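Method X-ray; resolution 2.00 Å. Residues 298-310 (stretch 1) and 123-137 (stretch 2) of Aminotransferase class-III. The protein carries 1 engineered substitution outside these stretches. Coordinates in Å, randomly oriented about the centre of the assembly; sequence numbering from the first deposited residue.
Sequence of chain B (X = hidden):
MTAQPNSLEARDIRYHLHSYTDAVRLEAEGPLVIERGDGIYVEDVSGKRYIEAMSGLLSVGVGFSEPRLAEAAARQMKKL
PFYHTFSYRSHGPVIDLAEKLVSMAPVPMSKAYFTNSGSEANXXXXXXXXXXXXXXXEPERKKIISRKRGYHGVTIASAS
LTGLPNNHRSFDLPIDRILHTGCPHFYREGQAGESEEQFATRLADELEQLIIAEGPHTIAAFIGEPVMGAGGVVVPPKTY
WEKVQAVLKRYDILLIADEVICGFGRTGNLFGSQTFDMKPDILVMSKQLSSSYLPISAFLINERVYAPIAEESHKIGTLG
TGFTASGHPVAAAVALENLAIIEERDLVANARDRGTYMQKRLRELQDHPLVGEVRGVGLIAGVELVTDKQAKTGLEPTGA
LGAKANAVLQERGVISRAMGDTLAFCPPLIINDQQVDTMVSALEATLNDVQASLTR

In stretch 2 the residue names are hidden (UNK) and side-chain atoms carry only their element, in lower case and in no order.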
# COMPACT_ATOMS: atom_id res chain seq x y z
N ALA B 298 -8.17 1.49 7.64
CA ALA B 298 -8.37 2.55 8.61
C ALA B 298 -7.78 2.10 9.93
O ALA B 298 -7.72 0.90 10.21
CB ALA B 298 -9.86 2.89 8.79
N PHE B 299 -7.36 3.07 10.73
CA PHE B 299 -7.15 2.77 12.14
C PHE B 299 -7.81 3.85 12.99
O PHE B 299 -7.95 5.00 12.57
CB PHE B 299 -5.68 2.57 12.48
CG PHE B 299 -4.80 3.77 12.23
CD1 PHE B 299 -4.18 3.95 11.00
CD2 PHE B 299 -4.54 4.69 13.25
CE1 PHE B 299 -3.34 5.03 10.78
CE2 PHE B 299 -3.72 5.79 13.04
CZ PHE B 299 -3.12 5.96 11.80
N LEU B 300 -8.26 3.44 14.17
CA LEU B 300 -8.86 4.33 15.15
C LEU B 300 -7.90 4.48 16.33
O LEU B 300 -7.22 3.51 16.70
CB LEU B 300 -10.18 3.76 15.66
CG LEU B 300 -11.33 3.72 14.64
CD1 LEU B 300 -12.38 2.72 15.09
CD2 LEU B 300 -11.94 5.10 14.59
N ILE B 301 -7.87 5.67 16.92
CA ILE B 301 -7.10 5.87 18.14
C ILE B 301 -7.98 6.51 19.19
O ILE B 301 -8.89 7.29 18.88
CB ILE B 301 -5.83 6.73 17.90
CG1 ILE B 301 -6.22 8.14 17.50
CG2 ILE B 301 -4.95 6.10 16.81
CD1 ILE B 301 -5.03 9.06 17.38
N ASN B 302 -7.70 6.20 20.46
CA ASN B 302 -8.52 6.76 21.52
C ASN B 302 -7.94 8.10 21.98
O ASN B 302 -6.95 8.60 21.42
CB ASN B 302 -8.68 5.76 22.66
CG ASN B 302 -7.39 5.45 23.38
OD1 ASN B 302 -6.36 6.06 23.14
ND2 ASN B 302 -7.45 4.49 24.29
N GLU B 303 -8.57 8.71 22.98
CA GLU B 303 -8.15 10.03 23.42
C GLU B 303 -6.78 9.97 24.10
O GLU B 303 -5.96 10.87 23.94
CB GLU B 303 -9.20 10.64 24.35
CG GLU B 303 -8.91 12.09 24.74
CD GLU B 303 -8.92 13.04 23.55
OE1 GLU B 303 -8.22 14.06 23.62
OE2 GLU B 303 -9.63 12.77 22.54
N ARG B 304 -6.52 8.90 24.85
CA ARG B 304 -5.22 8.70 25.46
C ARG B 304 -4.10 8.82 24.43
O ARG B 304 -3.10 9.50 24.65
CB ARG B 304 -5.17 7.33 26.15
CG ARG B 304 -3.83 6.92 26.72
CD ARG B 304 -3.85 5.46 27.08
NE ARG B 304 -2.63 5.01 27.74
CZ ARG B 304 -2.37 3.75 28.06
NH1 ARG B 304 -3.25 2.79 27.75
NH2 ARG B 304 -1.24 3.44 28.67
N VAL B 305 -4.27 8.16 23.27
CA VAL B 305 -3.28 8.25 22.22
C VAL B 305 -3.29 9.62 21.58
O VAL B 305 -2.24 10.22 21.32
CB VAL B 305 -3.50 7.14 21.17
CG1 VAL B 305 -2.56 7.31 19.98
CG2 VAL B 305 -3.33 5.77 21.81
N TYR B 306 -4.48 10.15 21.29
CA TYR B 306 -4.60 11.37 20.50
C TYR B 306 -4.20 12.63 21.28
O TYR B 306 -3.68 13.57 20.68
CB TYR B 306 -6.03 11.53 19.98
CG TYR B 306 -6.26 12.76 19.13
CD1 TYR B 306 -5.69 12.89 17.87
CD2 TYR B 306 -7.06 13.81 19.60
CE1 TYR B 306 -5.90 14.01 17.09
CE2 TYR B 306 -7.28 14.94 18.83
CZ TYR B 306 -6.70 15.04 17.58
OH TYR B 306 -6.92 16.17 16.82
N ALA B 307 -4.43 12.65 22.59
CA ALA B 307 -4.25 13.89 23.38
C ALA B 307 -2.88 14.55 23.19
O ALA B 307 -2.85 15.74 22.86
CB ALA B 307 -4.50 13.59 24.86
N PRO B 308 -1.75 13.85 23.35
CA PRO B 308 -0.45 14.53 23.19
C PRO B 308 -0.10 14.91 21.75
O PRO B 308 0.82 15.70 21.56
CB PRO B 308 0.56 13.52 23.74
CG PRO B 308 -0.12 12.19 23.63
CD PRO B 308 -1.59 12.46 23.80
N ILE B 309 -0.76 14.35 20.75
CA ILE B 309 -0.49 14.72 19.37
C ILE B 309 -1.63 15.55 18.78
O ILE B 309 -1.64 15.80 17.57
CB ILE B 309 -0.17 13.51 18.48
CG1 ILE B 309 -1.34 12.53 18.44
CG2 ILE B 309 1.10 12.81 18.95
CD1 ILE B 309 -1.04 11.30 17.58
N ALA B 310 -2.57 15.99 19.61
CA ALA B 310 -3.75 16.71 19.12
C ALA B 310 -3.37 17.97 18.34
O ALA B 310 -2.44 18.68 18.74
CB ALA B 310 -4.67 17.05 20.30
N UNK B 123 1.98 0.30 9.50
CA UNK B 123 3.19 1.10 9.33
C UNK B 123 3.00 2.52 9.89
O UNK B 123 3.85 3.04 10.61
o UNK B 123 5.11 2.90 7.75
c UNK B 123 4.93 1.68 7.58
c UNK B 123 3.55 1.14 7.85
o UNK B 123 5.83 0.90 7.17
N UNK B 124 1.87 3.15 9.55
CA UNK B 124 1.57 4.48 10.05
C UNK B 124 1.35 4.47 11.58
O UNK B 124 1.73 5.43 12.26
o UNK B 124 0.57 5.00 7.94
c UNK B 124 0.34 5.03 9.34
c UNK B 124 0.02 6.46 9.79
N UNK B 125 0.71 3.44 12.11
CA UNK B 125 0.56 3.35 13.56
C UNK B 125 1.93 3.38 14.24
O UNK B 125 2.13 4.09 15.22
c UNK B 125 -0.11 1.82 15.46
c UNK B 125 -1.74 2.29 13.61
c UNK B 125 -0.25 2.09 13.96
N UNK B 126 2.89 2.59 13.72
CA UNK B 126 4.22 2.57 14.31
C UNK B 126 4.84 3.98 14.24
O UNK B 126 5.45 4.46 15.21
c UNK B 126 4.60 0.11 13.92
c UNK B 126 6.56 1.68 14.16
c UNK B 126 5.12 1.53 13.63
N UNK B 127 4.70 4.65 13.10
CA UNK B 127 5.25 5.98 12.93
C UNK B 127 4.60 6.97 13.90
O UNK B 127 5.29 7.80 14.51
c UNK B 127 6.04 7.58 9.48
c UNK B 127 6.02 7.47 11.00
c UNK B 127 4.95 8.43 8.97
n UNK B 127 5.23 8.85 7.56
c UNK B 127 5.03 6.45 11.48
N UNK B 128 3.28 6.89 14.03
CA UNK B 128 2.57 7.78 14.94
C UNK B 128 3.01 7.55 16.38
O UNK B 128 3.19 8.51 17.14
c UNK B 128 0.07 8.31 15.67
c UNK B 128 0.05 7.74 17.12
c UNK B 128 1.06 7.56 14.79
c UNK B 128 -1.32 8.20 15.05
N UNK B 129 3.23 6.30 16.76
CA UNK B 129 3.67 5.98 18.12
C UNK B 129 5.05 6.57 18.40
O UNK B 129 5.29 7.14 19.47
c UNK B 129 4.44 4.05 19.59
c UNK B 129 3.64 4.46 18.34
c UNK B 129 2.05 2.51 18.46
c UNK B 129 2.19 4.00 18.46
N UNK B 130 5.98 6.46 17.44
CA UNK B 130 7.30 7.06 17.63
C UNK B 130 7.21 8.59 17.73
O UNK B 130 7.86 9.21 18.58
c UNK B 130 9.28 4.57 15.39
c UNK B 130 10.03 2.27 14.96
c UNK B 130 10.39 4.02 13.33
c UNK B 130 9.43 3.23 15.78
c UNK B 130 8.61 5.25 16.45
c UNK B 130 10.51 2.69 13.74
c UNK B 130 9.77 4.97 14.14
c UNK B 130 8.38 4.32 17.42
n UNK B 130 8.87 3.10 17.02
c UNK B 130 8.25 6.67 16.50
N UNK B 131 6.45 9.19 16.84
CA UNK B 131 6.21 10.62 16.89
C UNK B 131 5.63 11.03 18.24
O UNK B 131 6.09 11.99 18.86
c UNK B 131 4.95 12.47 15.67
c UNK B 131 3.59 14.35 16.33
c UNK B 131 5.44 14.67 14.83
o UNK B 131 4.08 16.52 15.51
c UNK B 131 5.25 11.01 15.75
c UNK B 131 4.37 15.18 15.55
c UNK B 131 3.88 13.01 16.38
c UNK B 131 5.73 13.33 14.91
N UNK B 132 4.67 10.26 18.73
CA UNK B 132 3.99 10.55 19.98
C UNK B 132 4.95 10.46 21.18
O UNK B 132 4.92 11.31 22.07
c UNK B 132 2.02 9.75 21.42
n UNK B 132 -0.22 8.41 24.99
c UNK B 132 2.81 9.59 20.15
c UNK B 132 0.89 8.74 21.51
n UNK B 132 1.61 7.50 23.96
n UNK B 132 0.16 8.84 22.77
c UNK B 132 0.52 8.25 23.90
N UNK B 133 5.78 9.42 21.22
CA UNK B 133 6.75 9.30 22.31
C UNK B 133 7.74 10.46 22.29
O UNK B 133 8.15 10.95 23.35
o UNK B 133 6.62 6.91 22.65
c UNK B 133 7.47 7.97 22.24
N UNK B 134 8.14 10.91 21.10
CA UNK B 134 8.99 12.10 21.01
C UNK B 134 8.27 13.35 21.51
O UNK B 134 8.84 14.15 22.24
c UNK B 134 9.47 12.30 19.59
o UNK B 134 11.33 10.87 20.04
n UNK B 134 10.58 10.96 17.91
c UNK B 134 10.54 11.32 19.19
N UNK B 135 7.01 13.52 21.13
CA UNK B 135 6.23 14.66 21.63
C UNK B 135 6.08 14.62 23.16
O UNK B 135 6.03 15.67 23.81
c UNK B 135 4.85 14.68 20.99
N UNK B 136 6.02 13.42 23.75
CA UNK B 136 5.94 13.26 25.18
C UNK B 136 7.29 13.43 25.88
O UNK B 136 7.34 13.38 27.11
c UNK B 136 3.37 10.30 25.33
c UNK B 136 3.08 12.63 26.18
c UNK B 136 5.35 11.88 25.52
c UNK B 136 3.86 11.75 25.22
N UNK B 137 8.37 13.62 25.13
CA UNK B 137 9.69 13.70 25.73
C UNK B 137 10.21 12.36 26.25
O UNK B 137 10.92 12.31 27.26

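Position 123 has two side-chain carbons, the second carrying two oxygens, and lies out of reach of stretch 1. This is Asp-123. Position 124 has one carbon bearing an oxygen and a carbon. That terminal carbon lies 3.8 Å from Phe-299 CZ. This is Thr-124; the neighbour of the ring is its CG2, and its OG1 is hydrogen-bonded elsewhere in the structure.

Position 125 has three carbons, forked at the first. One tip sits over a face of the Phe-299 ring. This is Val-125, with CG2 3.7 Å from Phe-299 CG in a CH-pi contact. Position 126 has the same three-carbon fork but touches nothing on stretch 1. It is Val-126. Position 127 has four carbons in a row ending in nitrogen, also out of reach. It is Lys-127.

Position 128 has four carbons, forked at the second, and meets Phe-299, Ile-301, Val-305 and Ile-309. This is Leu-128. Its CG is 3.7 Å from Ile-309 CD1, its CD2 is 3.9 Å from Val-305 CG1, and its CD1 is 4.0 Å from Phe-299 CE2, at the ring edge.

Position 129 has four carbons, forked at the first, with one arm two carbons long. It points away: Ile-129. Position 130 has one carbon, then fused five- and six-membered rings with one nitrogen. It is Trp-130, out of reach. Position 131 has one carbon, then a six-carbon ring bearing an oxygen. The ring edge meets Ile-309. This is Tyr-131, its CD2 3.8 Å from Ile-309 CG2.

Position 132 has three carbons, a nitrogen, then a carbon carrying two nitrogens. The chain reaches the carbonyls of Arg-304 and Val-305. This is Arg-132.

Position 133 has one carbon and one oxygen, pointing away: Ser-133. Position 134 has two carbons, the second carrying one oxygen and one nitrogen. It is out of reach: Asn-134. Position 135 has one carbon, 4.2 Å from Pro-308 O. It is Ala-135, and that carbon is CB. Position 136 has four carbons, forked at the second; one tip meets Pro-308. This is Leu-136, with CD2 3.6 Å from Pro-308 CB. Position 137 has no side-chain atoms and a positive phi, which favours glycine. Gly-137 closes the helix in a Schellman motif.

The contact is mainly apolar, with Leu-128 joining strand and helix residues of stretch 1. Arg-132 adds the polar part. Its NE donates to Val-305 O and its NH2 to Arg-304 O, each at 3.1 Å. Both acceptors lie near the guanidinium plane, where its N-H groups point.

Stretch 2, residues 123-137: DTVVKLIWYRSNALG
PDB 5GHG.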